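Local coordinates for bifunctional protein PutA (Bdellovibrio bacteriovorus, PDB 5UR2), which probably couples two steps of proline catabolism, a flavin-dependent proline dehydrogenase reaction and the NAD-dependent oxidation of L-glutamate gamma-semialdehyde to L-glutamate, at residues K132-K137 and Q181-H186; T139-I144 and R399-A404; K192-V197 and G233-L238; R349-S354 and A376-M381. All blocks are in the same frame, centred on the assembly; numbering follows the deposited sequence.

Contact 1: K132-K137 and Q181-H186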
# COMPACT_ATOMS: atom_id res chain seq x y z
N LYS B 132 -28.40 24.30 -56.38
CA LYS B 132 -27.14 24.22 -57.12
C LYS B 132 -26.68 22.77 -57.24
O LYS B 132 -26.21 22.35 -58.31
CB LYS B 132 -26.07 25.07 -56.44
CG LYS B 132 -24.68 24.92 -57.02
CD LYS B 132 -23.83 26.16 -56.75
CE LYS B 132 -22.53 25.81 -56.05
NZ LYS B 132 -21.61 26.97 -56.06
N ALA B 133 -26.82 21.99 -56.17
CA ALA B 133 -26.49 20.58 -56.25
C ALA B 133 -27.35 19.88 -57.29
O ALA B 133 -26.87 19.03 -58.05
CB ALA B 133 -26.64 19.92 -54.87
N ARG B 134 -28.64 20.24 -57.36
CA ARG B 134 -29.52 19.65 -58.35
C ARG B 134 -29.03 19.95 -59.77
O ARG B 134 -28.99 19.04 -60.62
CB ARG B 134 -30.94 20.16 -58.14
CG ARG B 134 -31.68 19.50 -56.97
CD ARG B 134 -33.12 20.01 -56.86
NE ARG B 134 -33.85 19.82 -58.11
CZ ARG B 134 -34.45 18.68 -58.46
NH1 ARG B 134 -34.41 17.63 -57.65
NH2 ARG B 134 -35.09 18.59 -59.63
N LYS B 135 -28.60 21.18 -60.04
CA LYS B 135 -28.08 21.51 -61.37
C LYS B 135 -26.86 20.68 -61.73
O LYS B 135 -26.61 20.45 -62.92
CB LYS B 135 -27.74 23.00 -61.46
N ASN B 136 -26.13 20.18 -60.74
CA ASN B 136 -24.99 19.31 -60.97
C ASN B 136 -25.35 17.84 -60.83
O ASN B 136 -24.47 17.02 -60.53
CB ASN B 136 -23.83 19.70 -60.05
CG ASN B 136 -23.13 20.98 -60.51
OD1 ASN B 136 -23.63 22.08 -60.28
ND2 ASN B 136 -21.98 20.84 -61.17
N LYS B 137 -26.63 17.49 -61.01
CA LYS B 137 -27.12 16.11 -61.07
C LYS B 137 -26.98 15.36 -59.74
O LYS B 137 -26.74 14.16 -59.73
CB LYS B 137 -26.42 15.30 -62.16
CG LYS B 137 -26.39 15.87 -63.55
CD LYS B 137 -27.78 16.19 -64.03
CE LYS B 137 -27.79 16.15 -65.55
NZ LYS B 137 -27.55 14.74 -65.99
N GLN B 181 -32.07 11.94 -63.80
CA GLN B 181 -31.04 11.16 -63.13
C GLN B 181 -31.27 11.12 -61.61
O GLN B 181 -30.93 10.13 -60.96
CB GLN B 181 -29.65 11.72 -63.45
CG GLN B 181 -28.50 10.91 -62.83
CD GLN B 181 -27.12 11.30 -63.31
OE1 GLN B 181 -26.97 12.11 -64.23
NE2 GLN B 181 -26.08 10.77 -62.65
N ILE B 182 -31.87 12.17 -61.04
CA ILE B 182 -32.10 12.23 -59.61
C ILE B 182 -33.58 12.15 -59.23
O ILE B 182 -33.89 11.79 -58.09
CB ILE B 182 -31.48 13.49 -58.99
CG1 ILE B 182 -32.15 14.74 -59.58
CG2 ILE B 182 -29.97 13.50 -59.20
CD1 ILE B 182 -31.61 16.07 -59.04
N ASP B 183 -34.50 12.45 -60.15
CA ASP B 183 -35.91 12.55 -59.82
C ASP B 183 -36.70 11.32 -60.26
O ASP B 183 -37.93 11.31 -60.13
CB ASP B 183 -36.54 13.80 -60.47
CG ASP B 183 -35.93 15.10 -59.95
OD1 ASP B 183 -35.35 15.11 -58.86
OD2 ASP B 183 -36.06 16.14 -60.64
N ARG B 184 -36.03 10.30 -60.80
CA ARG B 184 -36.68 9.08 -61.26
C ARG B 184 -35.77 7.89 -60.97
O ARG B 184 -34.55 8.00 -61.07
CB ARG B 184 -36.96 9.12 -62.77
CG ARG B 184 -37.67 10.36 -63.27
CD ARG B 184 -38.08 10.21 -64.73
NE ARG B 184 -39.01 9.09 -64.91
CZ ARG B 184 -40.32 9.18 -64.74
NH1 ARG B 184 -40.87 10.34 -64.38
NH2 ARG B 184 -41.09 8.11 -64.91
N ASP B 185 -36.38 6.73 -60.67
CA ASP B 185 -35.66 5.47 -60.66
C ASP B 185 -36.19 4.59 -61.80
O ASP B 185 -36.75 5.11 -62.79
CB ASP B 185 -35.76 4.80 -59.28
CG ASP B 185 -37.16 4.31 -58.93
OD1 ASP B 185 -38.11 4.54 -59.71
OD2 ASP B 185 -37.32 3.69 -57.85
N HIS B 186 -36.01 3.28 -61.68
CA HIS B 186 -36.45 2.38 -62.73
C HIS B 186 -37.95 2.12 -62.72
O HIS B 186 -38.48 1.58 -63.69
CB HIS B 186 -35.70 1.05 -62.63
CG HIS B 186 -36.01 0.26 -61.40
ND1 HIS B 186 -36.00 0.82 -60.14
CD2 HIS B 186 -36.33 -1.04 -61.23
CE1 HIS B 186 -36.30 -0.10 -59.24
NE2 HIS B 186 -36.50 -1.25 -59.88
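R134 and D183 form a bidentate salt bridge. NH1 of R134 lies 2.9 Å from OD1 of D183, and NH2 of R134 lies 2.8 Å from OD2 of D183, both bonds nearly straight. Each carboxylate oxygen uses its syn lone pair. The guanidinium and carboxylate planes differ by only 6°, the geometry of an end-on grip by both terminal nitrogens. The arginine chain bends at chi3 (56°), which turns NE out of the extended path. D183 OD2 also accepts the backbone N-H of V179, just ahead of helix 180-183.

The apolar part is I182. Its CD1 sits over one face of the guanidinium, 3.5 Å from R134 NH1, while its CG2 packs against the carbonyl of K137, 3.3 Å from O.

A weaker polar pair lies on the other flank: NZ of K137 reaches OE1 of Q181 at 3.2 Å, a weak hydrogen bond. NE2 of Q181 turns to the carbonyls of Y398 and V394. K137 has positive phi and is the C-prime residue of the Schellman motif closing helix 123-135, which leads the chain into strand 138-144.

With R134 and D183 both buried, their nearly coplanar pairing would be expected to offset part of the cost of burying each charge where helices 123-135 and 180-183 end.

Contact 2: T139-I144 and R399-A404. With P5F (N-propargylglycine-modified flavin adenine dinucleotide), chain F.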
# COMPACT_ATOMS: atom_id res chain seq x y z
N THR B 139 -29.00 14.96 -55.79
CA THR B 139 -30.10 15.33 -54.92
C THR B 139 -29.59 15.38 -53.48
O THR B 139 -28.38 15.40 -53.24
CB THR B 139 -31.30 14.38 -55.12
OG1 THR B 139 -32.36 14.75 -54.23
CG2 THR B 139 -30.91 12.94 -54.88
N PHE B 140 -30.50 15.39 -52.51
CA PHE B 140 -30.14 15.73 -51.14
C PHE B 140 -31.08 15.03 -50.18
O PHE B 140 -32.16 14.58 -50.55
CB PHE B 140 -30.20 17.25 -50.92
CG PHE B 140 -31.59 17.83 -51.05
CD1 PHE B 140 -32.47 17.82 -49.96
CD2 PHE B 140 -32.04 18.36 -52.26
CE1 PHE B 140 -33.76 18.34 -50.07
CE2 PHE B 140 -33.33 18.88 -52.38
CZ PHE B 140 -34.19 18.88 -51.30
N THR B 141 -30.66 14.97 -48.92
CA THR B 141 -31.57 14.72 -47.81
C THR B 141 -31.22 15.72 -46.73
O THR B 141 -30.04 15.87 -46.39
CB THR B 141 -31.50 13.27 -47.29
OG1 THR B 141 -32.48 13.09 -46.25
CG2 THR B 141 -30.11 12.90 -46.75
N VAL B 142 -32.23 16.49 -46.26
CA VAL B 142 -31.99 17.58 -45.31
C VAL B 142 -32.13 17.07 -43.88
O VAL B 142 -33.07 16.34 -43.55
CB VAL B 142 -32.95 18.76 -45.57
CG1 VAL B 142 -32.78 19.79 -44.48
CG2 VAL B 142 -32.63 19.40 -46.90
N ASP B 143 -31.18 17.47 -43.02
CA ASP B 143 -31.23 17.12 -41.61
C ASP B 143 -30.99 18.36 -40.77
O ASP B 143 -30.06 19.13 -41.05
CB ASP B 143 -30.21 16.04 -41.26
CG ASP B 143 -30.22 15.68 -39.77
OD1 ASP B 143 -31.16 14.98 -39.32
OD2 ASP B 143 -29.31 16.13 -39.05
N ILE B 144 -31.82 18.56 -39.75
CA ILE B 144 -31.71 19.72 -38.87
C ILE B 144 -30.81 19.35 -37.70
O ILE B 144 -31.20 18.58 -36.82
CB ILE B 144 -33.08 20.19 -38.40
CG1 ILE B 144 -33.96 20.50 -39.61
CG2 ILE B 144 -32.94 21.44 -37.53
CD1 ILE B 144 -35.40 20.76 -39.28
N ARG B 399 -27.36 7.66 -59.42
CA ARG B 399 -28.06 8.66 -58.61
C ARG B 399 -27.31 8.88 -57.30
O ARG B 399 -27.11 7.94 -56.52
CB ARG B 399 -29.49 8.20 -58.35
CG ARG B 399 -30.30 9.22 -57.58
CD ARG B 399 -31.80 8.94 -57.69
NE ARG B 399 -32.19 7.73 -56.99
CZ ARG B 399 -32.40 6.56 -57.59
NH1 ARG B 399 -32.25 6.44 -58.90
NH2 ARG B 399 -32.78 5.51 -56.87
N MET B 400 -26.94 10.13 -57.03
CA MET B 400 -26.15 10.51 -55.86
C MET B 400 -26.96 11.47 -55.01
O MET B 400 -27.48 12.48 -55.51
CB MET B 400 -24.82 11.15 -56.26
CG MET B 400 -24.06 11.79 -55.09
SD MET B 400 -23.44 10.63 -53.85
CE MET B 400 -22.50 9.55 -54.95
N ARG B 401 -27.06 11.16 -53.72
CA ARG B 401 -27.79 11.99 -52.77
C ARG B 401 -26.82 12.48 -51.69
O ARG B 401 -26.13 11.67 -51.07
CB ARG B 401 -28.94 11.21 -52.12
CG ARG B 401 -29.77 12.04 -51.15
CD ARG B 401 -30.97 11.26 -50.58
NE ARG B 401 -31.71 10.57 -51.62
CZ ARG B 401 -32.66 11.14 -52.37
NH1 ARG B 401 -32.97 12.41 -52.17
NH2 ARG B 401 -33.28 10.44 -53.31
N GLU B 402 -26.78 13.79 -51.48
CA GLU B 402 -25.91 14.39 -50.48
C GLU B 402 -26.67 14.59 -49.18
O GLU B 402 -27.73 15.21 -49.16
CB GLU B 402 -25.35 15.73 -50.95
CG GLU B 402 -24.22 15.66 -51.94
CD GLU B 402 -23.59 17.02 -52.16
OE1 GLU B 402 -24.30 17.88 -52.71
OE2 GLU B 402 -22.41 17.22 -51.79
N TYR B 403 -26.10 14.07 -48.09
CA TYR B 403 -26.57 14.40 -46.76
C TYR B 403 -26.32 15.87 -46.48
O TYR B 403 -25.18 16.34 -46.52
CB TYR B 403 -25.84 13.52 -45.74
CG TYR B 403 -26.41 13.61 -44.36
CD1 TYR B 403 -27.57 12.92 -44.01
CD2 TYR B 403 -25.76 14.37 -43.38
CE1 TYR B 403 -28.09 13.00 -42.72
CE2 TYR B 403 -26.27 14.45 -42.10
CZ TYR B 403 -27.43 13.77 -41.77
OH TYR B 403 -27.93 13.87 -40.49
N ALA B 404 -27.39 16.61 -46.19
CA ALA B 404 -27.36 18.07 -46.19
C ALA B 404 -27.67 18.60 -44.80
O ALA B 404 -28.83 18.86 -44.46
CB ALA B 404 -28.36 18.62 -47.21
PA P5F F . -14.85 3.79 -44.43
O1A P5F F . -14.78 2.71 -45.56
O2A P5F F . -13.62 4.45 -44.04
O5B P5F F . -15.33 3.29 -43.09
C5B P5F F . -15.14 3.95 -41.84
C4B P5F F . -16.06 3.29 -40.81
O4B P5F F . -15.63 2.01 -40.40
C3B P5F F . -16.27 4.03 -39.52
O3B P5F F . -17.16 5.08 -39.65
C2B P5F F . -16.78 2.97 -38.62
O2B P5F F . -18.13 2.79 -38.85
C1B P5F F . -16.04 1.77 -39.08
N9A P5F F . -14.86 1.46 -38.30
C8A P5F F . -13.76 2.27 -38.06
N7A P5F F . -12.89 1.59 -37.31
C5A P5F F . -13.38 0.31 -37.05
C6A P5F F . -12.93 -0.79 -36.32
N6A P5F F . -11.66 -0.76 -35.66
N1A P5F F . -13.68 -1.91 -36.24
C2A P5F F . -14.88 -1.99 -36.86
N3A P5F F . -15.36 -0.92 -37.55
C4A P5F F . -14.65 0.22 -37.67
N1 P5F F . -23.89 6.75 -39.31
C2 P5F F . -24.80 6.26 -38.31
O2 P5F F . -24.31 5.44 -37.33
N3 P5F F . -26.19 6.60 -38.35
C4 P5F F . -26.74 7.44 -39.35
O4 P5F F . -28.10 7.74 -39.33
C4X P5F F . -25.77 7.97 -40.40
N5 P5F F . -26.19 8.95 -41.40
C5X P5F F . -25.33 9.06 -42.60
C6 P5F F . -25.91 9.57 -43.88
C7 P5F F . -25.11 9.59 -45.06
C7M P5F F . -25.71 10.11 -46.35
C8 P5F F . -23.77 9.12 -45.03
C8M P5F F . -22.89 9.12 -46.26
C9 P5F F . -23.22 8.63 -43.82
C9A P5F F . -24.04 8.61 -42.58
N10 P5F F . -23.48 8.08 -41.34
C10 P5F F . -24.41 7.62 -40.35
C1' P5F F . -22.02 7.83 -41.16
C2' P5F F . -21.58 6.49 -41.73
O2' P5F F . -22.13 5.48 -40.97
C3' P5F F . -20.07 6.29 -41.82
O3' P5F F . -19.55 6.33 -40.54
C4' P5F F . -19.33 7.33 -42.65
O4' P5F F . -20.21 7.78 -43.62
C5' P5F F . -17.97 6.87 -43.22
O5' P5F F . -17.96 5.54 -43.69
P P5F F . -17.24 5.02 -45.05
O1P P5F F . -17.85 3.76 -45.77
O2P P5F F . -17.17 6.37 -45.86
O3P P5F F . -15.65 5.03 -44.63
C21 P5F F . -26.56 10.89 -39.68
C22 P5F F . -26.47 9.92 -40.62
C23 P5F F . -27.51 10.76 -38.48
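T139 to D143 and M400 to A404 run side by side as parallel strands, with T139 opposite R401 and V142 opposite A404. Five backbone hydrogen bonds join them: T139 N to M400 O, E402 N to T139 O, T141 N to E402 O, A404 N to T141 O (2.8 Å) and D143 N to A404 O (3.1 Å).

A side chain adds a sixth bond. NH1 of R401 donates to F140 O at 2.8 Å with an angle of 151°; the oxygen lies in the guanidinium plane, whereas the nitrogen stands above the carbonyl plane. A bend at chi3 (-47°) turns NE off the extended course of the chain, and CG2 of T139 rests over one guanidinium face, near its rim. NE of R401 is salt-bridged to E378. Also polar is the Y403 hydroxyl, which stands 3.0 Å from OD2 of D143 and is hydrogen-bonded to K198.

The remaining contacts are packing. On the face of T139 and T141, CG2 of T141 touches CD1 of Y403 at 3.7 Å, and Y403 OH lies 3.4 Å from C21 of the modified flavin. On the other face, A404 CB lies 4.4 Å from F140 CB.

The pairing joins the first and last strands and so closes the eight-stranded proline dehydrogenase barrel. Helix 152-173 packs on F140 and V142, helix 123-135 on F140, V142, E402 and A404, while strands 194-197 and 379-382 flank the pair.

Contact 3: K192-V197 and G233-L238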
# COMPACT_ATOMS: atom_id res chain seq x y z
N LYS B 192 -38.81 14.71 -54.93
CA LYS B 192 -37.72 15.67 -55.09
C LYS B 192 -37.22 16.21 -53.75
O LYS B 192 -36.14 16.81 -53.71
CB LYS B 192 -38.18 16.85 -55.95
CG LYS B 192 -38.42 16.50 -57.39
CD LYS B 192 -38.92 17.72 -58.13
CE LYS B 192 -39.45 17.35 -59.49
NZ LYS B 192 -40.84 16.84 -59.30
N VAL B 193 -37.96 15.99 -52.66
CA VAL B 193 -37.62 16.51 -51.35
C VAL B 193 -37.52 15.33 -50.39
O VAL B 193 -38.40 14.46 -50.37
CB VAL B 193 -38.65 17.54 -50.85
CG1 VAL B 193 -38.34 17.93 -49.40
CG2 VAL B 193 -38.65 18.75 -51.75
N ASN B 194 -36.46 15.31 -49.60
CA ASN B 194 -36.10 14.17 -48.76
C ASN B 194 -35.57 14.74 -47.45
O ASN B 194 -34.64 15.54 -47.47
CB ASN B 194 -35.06 13.30 -49.48
CG ASN B 194 -34.74 11.98 -48.76
OD1 ASN B 194 -34.42 11.97 -47.56
ND2 ASN B 194 -34.79 10.88 -49.50
N VAL B 195 -36.17 14.36 -46.32
CA VAL B 195 -35.71 14.86 -45.03
C VAL B 195 -35.37 13.67 -44.14
O VAL B 195 -35.96 12.60 -44.24
CB VAL B 195 -36.71 15.82 -44.33
CG1 VAL B 195 -37.17 16.91 -45.28
CG2 VAL B 195 -37.89 15.06 -43.71
N SER B 196 -34.35 13.88 -43.29
CA SER B 196 -33.89 12.89 -42.32
C SER B 196 -34.19 13.40 -40.93
O SER B 196 -33.97 14.58 -40.64
CB SER B 196 -32.39 12.62 -42.46
OG SER B 196 -32.11 11.97 -43.69
N VAL B 197 -34.66 12.49 -40.07
CA VAL B 197 -35.14 12.78 -38.73
C VAL B 197 -34.38 11.97 -37.67
O VAL B 197 -34.18 10.77 -37.84
CB VAL B 197 -36.65 12.48 -38.64
CG1 VAL B 197 -37.18 12.78 -37.24
CG2 VAL B 197 -37.41 13.29 -39.68
N GLY B 233 -45.77 14.28 -50.56
CA GLY B 233 -44.91 13.57 -51.50
C GLY B 233 -43.45 13.66 -51.13
O GLY B 233 -42.58 13.61 -52.01
N VAL B 234 -43.16 13.83 -49.86
CA VAL B 234 -41.80 14.01 -49.36
C VAL B 234 -41.29 12.66 -48.86
O VAL B 234 -42.04 11.87 -48.28
CB VAL B 234 -41.80 15.09 -48.27
CG1 VAL B 234 -40.52 15.07 -47.43
CG2 VAL B 234 -42.02 16.46 -48.91
N PHE B 235 -40.01 12.39 -49.11
CA PHE B 235 -39.34 11.23 -48.53
C PHE B 235 -38.92 11.55 -47.10
O PHE B 235 -38.28 12.58 -46.85
CB PHE B 235 -38.13 10.85 -49.38
CG PHE B 235 -37.58 9.48 -49.08
CD1 PHE B 235 -36.90 9.22 -47.89
CD2 PHE B 235 -37.75 8.44 -49.99
CE1 PHE B 235 -36.41 7.95 -47.60
CE2 PHE B 235 -37.27 7.17 -49.71
CZ PHE B 235 -36.58 6.93 -48.51
N VAL B 236 -39.28 10.68 -46.17
CA VAL B 236 -38.90 10.84 -44.76
C VAL B 236 -38.05 9.66 -44.35
O VAL B 236 -38.50 8.50 -44.40
CB VAL B 236 -40.12 10.99 -43.85
CG1 VAL B 236 -39.66 11.32 -42.43
CG2 VAL B 236 -41.02 12.08 -44.37
N ASN B 237 -36.82 9.95 -43.93
CA ASN B 237 -35.86 8.95 -43.50
C ASN B 237 -35.63 9.08 -42.00
O ASN B 237 -35.40 10.19 -41.49
CB ASN B 237 -34.53 9.10 -44.25
CG ASN B 237 -33.65 7.88 -44.11
OD1 ASN B 237 -32.98 7.72 -43.09
ND2 ASN B 237 -33.66 7.02 -45.12
N LEU B 238 -35.69 7.96 -41.28
CA LEU B 238 -35.43 7.93 -39.85
C LEU B 238 -33.98 7.52 -39.67
O LEU B 238 -33.59 6.43 -40.12
CB LEU B 238 -36.37 6.96 -39.13
CG LEU B 238 -36.32 6.97 -37.59
CD1 LEU B 238 -36.67 8.36 -37.07
CD2 LEU B 238 -37.23 5.92 -36.97
O HOH W 1 -40.90 15.84 -52.50
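N194 and F235 extend alongside each other in the same direction, in the beta-alpha-beta unit of strand 194-197, helix 211-232 and strand 235-238 of the barrel. The amide and ring planes are 15° apart, and ND2 of N194 comes to 3.1 Å from CD1 of F235.

The backbones run parallel, joined by four hydrogen bonds: F235 N to V193 O, V195 N to F235 O, N237 N to V195 O and V197 N to N237 O. On the face of V195 and V197, CG2 of V197 meets CG1 of V236 at 4.1 Å. Next to N194 and F235 in the chain, V193 CG1 meets V234 CG2 at 4.0 Å.

Further out, OD1 of N194 and OG of S196 are both hydrogen-bonded to OG1 of T141 on strand 138-144; the bond to OD1 would help set the rotation of the N194 amide. W298 meets the F235 ring edge-to-face. Helix 152-173 packs on V193, V195 and V197, and helix 211-232 on V197, V236 and L238.

Where helix 211-232 ends in a Schellman motif at G233 (phi 71°), one water bridges the two backbones: it accepts from V193 N at 2.9 Å and donates to G233 O at 2.8 Å.

Contact 4: R349-S354 and A376-M381. With P5F (N-propargylglycine-modified flavin adenine dinucleotide), chain F.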
# COMPACT_ATOMS: atom_id res chain seq x y z
N ARG B 349 -35.74 -1.48 -50.57
CA ARG B 349 -34.88 -0.70 -51.46
C ARG B 349 -33.63 -0.25 -50.72
O ARG B 349 -33.73 0.47 -49.71
CB ARG B 349 -35.63 0.49 -52.05
CG ARG B 349 -36.80 0.11 -52.96
CD ARG B 349 -36.34 -0.56 -54.28
NE ARG B 349 -35.53 0.34 -55.11
CZ ARG B 349 -36.04 1.25 -55.95
NH1 ARG B 349 -37.35 1.39 -56.07
NH2 ARG B 349 -35.22 2.03 -56.65
N PRO B 350 -32.45 -0.70 -51.14
CA PRO B 350 -31.22 -0.22 -50.50
C PRO B 350 -30.76 1.10 -51.09
O PRO B 350 -30.91 1.37 -52.28
CB PRO B 350 -30.21 -1.33 -50.82
CG PRO B 350 -30.67 -1.82 -52.18
CD PRO B 350 -32.18 -1.73 -52.16
N ALA B 351 -30.19 1.93 -50.21
CA ALA B 351 -29.38 3.07 -50.62
C ALA B 351 -28.03 2.91 -49.94
O ALA B 351 -27.98 2.60 -48.75
CB ALA B 351 -30.06 4.39 -50.26
N PHE B 352 -26.94 3.10 -50.69
CA PHE B 352 -25.60 2.78 -50.21
C PHE B 352 -24.87 4.07 -49.83
O PHE B 352 -24.48 4.86 -50.70
CB PHE B 352 -24.82 1.99 -51.26
CG PHE B 352 -25.42 0.65 -51.53
CD1 PHE B 352 -25.69 -0.21 -50.49
CD2 PHE B 352 -25.76 0.27 -52.82
CE1 PHE B 352 -26.27 -1.44 -50.71
CE2 PHE B 352 -26.33 -0.97 -53.06
CZ PHE B 352 -26.59 -1.83 -52.01
N ALA B 353 -24.71 4.28 -48.53
CA ALA B 353 -24.04 5.47 -48.00
C ALA B 353 -22.60 5.10 -47.68
O ALA B 353 -22.36 4.35 -46.73
CB ALA B 353 -24.76 5.99 -46.77
N SER B 354 -21.66 5.59 -48.48
CA SER B 354 -20.25 5.29 -48.25
C SER B 354 -19.40 6.15 -49.17
O SER B 354 -19.77 6.39 -50.32
CB SER B 354 -19.92 3.82 -48.49
OG SER B 354 -18.54 3.58 -48.24
N ALA B 376 -32.00 1.86 -60.56
CA ALA B 376 -32.58 1.33 -59.33
C ALA B 376 -31.72 1.64 -58.12
O ALA B 376 -32.23 1.70 -57.00
CB ALA B 376 -32.77 -0.19 -59.46
N LEU B 377 -30.42 1.83 -58.32
CA LEU B 377 -29.54 2.05 -57.18
C LEU B 377 -29.58 3.50 -56.73
O LEU B 377 -30.08 4.40 -57.42
CB LEU B 377 -28.11 1.63 -57.52
CG LEU B 377 -27.94 0.23 -58.09
CD1 LEU B 377 -26.45 -0.09 -58.22
CD2 LEU B 377 -28.65 -0.77 -57.20
N GLU B 378 -29.03 3.73 -55.54
CA GLU B 378 -28.84 5.08 -55.05
C GLU B 378 -27.63 5.09 -54.14
O GLU B 378 -27.49 4.24 -53.25
CB GLU B 378 -30.07 5.58 -54.30
CG GLU B 378 -29.98 7.03 -53.92
CD GLU B 378 -31.27 7.54 -53.34
OE1 GLU B 378 -32.26 7.65 -54.12
OE2 GLU B 378 -31.30 7.85 -52.13
N PHE B 379 -26.74 6.05 -54.36
CA PHE B 379 -25.57 6.20 -53.53
C PHE B 379 -25.66 7.50 -52.74
O PHE B 379 -26.27 8.47 -53.19
CB PHE B 379 -24.30 6.13 -54.39
CG PHE B 379 -24.04 4.76 -54.95
CD1 PHE B 379 -23.57 3.75 -54.13
CD2 PHE B 379 -24.28 4.48 -56.29
CE1 PHE B 379 -23.35 2.47 -54.63
CE2 PHE B 379 -24.05 3.21 -56.80
CZ PHE B 379 -23.59 2.20 -55.97
N GLN B 380 -25.07 7.50 -51.55
CA GLN B 380 -25.19 8.66 -50.67
C GLN B 380 -23.85 8.97 -50.02
O GLN B 380 -23.09 8.07 -49.66
CB GLN B 380 -26.29 8.45 -49.60
CG GLN B 380 -27.68 8.17 -50.19
CD GLN B 380 -28.79 8.10 -49.14
OE1 GLN B 380 -28.57 8.38 -47.97
NE2 GLN B 380 -30.00 7.74 -49.58
N MET B 381 -23.56 10.27 -49.92
CA MET B 381 -22.33 10.77 -49.33
C MET B 381 -22.64 12.07 -48.59
O MET B 381 -23.61 12.75 -48.88
CB MET B 381 -21.26 11.06 -50.38
CG MET B 381 -20.76 9.85 -51.13
SD MET B 381 -19.48 10.34 -52.29
CE MET B 381 -19.24 8.80 -53.15
PA P5F F . -14.85 3.79 -44.43
O1A P5F F . -14.78 2.71 -45.56
O2A P5F F . -13.62 4.45 -44.04
O5B P5F F . -15.33 3.29 -43.09
C5B P5F F . -15.14 3.95 -41.84
C4B P5F F . -16.06 3.29 -40.81
O4B P5F F . -15.63 2.01 -40.40
C3B P5F F . -16.27 4.03 -39.52
O3B P5F F . -17.16 5.08 -39.65
C2B P5F F . -16.78 2.97 -38.62
O2B P5F F . -18.13 2.79 -38.85
C1B P5F F . -16.04 1.77 -39.08
N9A P5F F . -14.86 1.46 -38.30
C8A P5F F . -13.76 2.27 -38.06
N7A P5F F . -12.89 1.59 -37.31
C5A P5F F . -13.38 0.31 -37.05
C6A P5F F . -12.93 -0.79 -36.32
N6A P5F F . -11.66 -0.76 -35.66
N1A P5F F . -13.68 -1.91 -36.24
C2A P5F F . -14.88 -1.99 -36.86
N3A P5F F . -15.36 -0.92 -37.55
C4A P5F F . -14.65 0.22 -37.67
N1 P5F F . -23.89 6.75 -39.31
C2 P5F F . -24.80 6.26 -38.31
O2 P5F F . -24.31 5.44 -37.33
N3 P5F F . -26.19 6.60 -38.35
C4 P5F F . -26.74 7.44 -39.35
O4 P5F F . -28.10 7.74 -39.33
C4X P5F F . -25.77 7.97 -40.40
N5 P5F F . -26.19 8.95 -41.40
C5X P5F F . -25.33 9.06 -42.60
C6 P5F F . -25.91 9.57 -43.88
C7 P5F F . -25.11 9.59 -45.06
C7M P5F F . -25.71 10.11 -46.35
C8 P5F F . -23.77 9.12 -45.03
C8M P5F F . -22.89 9.12 -46.26
C9 P5F F . -23.22 8.63 -43.82
C9A P5F F . -24.04 8.61 -42.58
N10 P5F F . -23.48 8.08 -41.34
C10 P5F F . -24.41 7.62 -40.35
C1' P5F F . -22.02 7.83 -41.16
C2' P5F F . -21.58 6.49 -41.73
O2' P5F F . -22.13 5.48 -40.97
C3' P5F F . -20.07 6.29 -41.82
O3' P5F F . -19.55 6.33 -40.54
C4' P5F F . -19.33 7.33 -42.65
O4' P5F F . -20.21 7.78 -43.62
C5' P5F F . -17.97 6.87 -43.22
O5' P5F F . -17.96 5.54 -43.69
P P5F F . -17.24 5.02 -45.05
O1P P5F F . -17.85 3.76 -45.77
O2P P5F F . -17.17 6.37 -45.86
O3P P5F F . -15.65 5.03 -44.63
C21 P5F F . -26.56 10.89 -39.68
C22 P5F F . -26.47 9.92 -40.62
C23 P5F F . -27.51 10.76 -38.48
O HOH W 2 -32.58 0.51 -54.32
O HOH W 3 -28.67 1.37 -53.80
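F352 lays its CB 3.6 Å from CD1 of F379, and the two rings, centroids 5.9 Å apart and planes at 39°, pack obliquely on one face of the sheet.

Parallel pairing holds the backbones: F352 N to E378 O, Q380 N to F352 O, and S354 N to Q380 O. Toward R349 and A376 the backbones diverge, and a guanidinium and waters bridge them. NH2 of R349 donates to A376 O at 3.0 Å, the oxygen lying in the guanidinium plane; its NH1 is salt-bridged to D185. One water links R349 NE with the carbonyls of P350 and A376, and another joins P350 O to E378 N.

Away from the phenylalanines, NE2 of Q380 touches A351 CB at 3.4 Å and donates to E378 OE2, which is also salt-bridged to R401. On the face of A353 and Q380 the flavin methyl C8M packs 3.7 Å from A353 CB. Beyond the strand end, S354 OG donates to the phosphate oxygen O1P at 2.6 Å.

The pair belongs to the beta-alpha-beta unit of strand 349-353, helix 357-369 and strand 379-382. Helix 357-369 packs on F352, L377, F379 and M381, helix 327-343 on P350 and F352, and strand 298-302 borders strand 349-353.

Overall arrangement
Contacts 2, 3 and 4 are parallel strand pairs of one eight-stranded barrel, every touching residue buried; contact 1 joins helix ends beside it and includes the exposed K137. Backbone bonds dominate the three strand pairs, side-chain charge and a weak lysine bond contact 1. Contacts 2 and 3 meet through adjacent strands 138-144 and 194-197, contacts 2 and 4 through 400-406 and 379-382; contacts 3 and 4 do not touch. Only contacts 2 and 4 reach the modified flavin: both touch the dimethyl end of its ring system, contact 2 adding C21 and contact 4 the phosphate. Contact 1 touches all three others, its D185 reaching contact 4 by salt bridge.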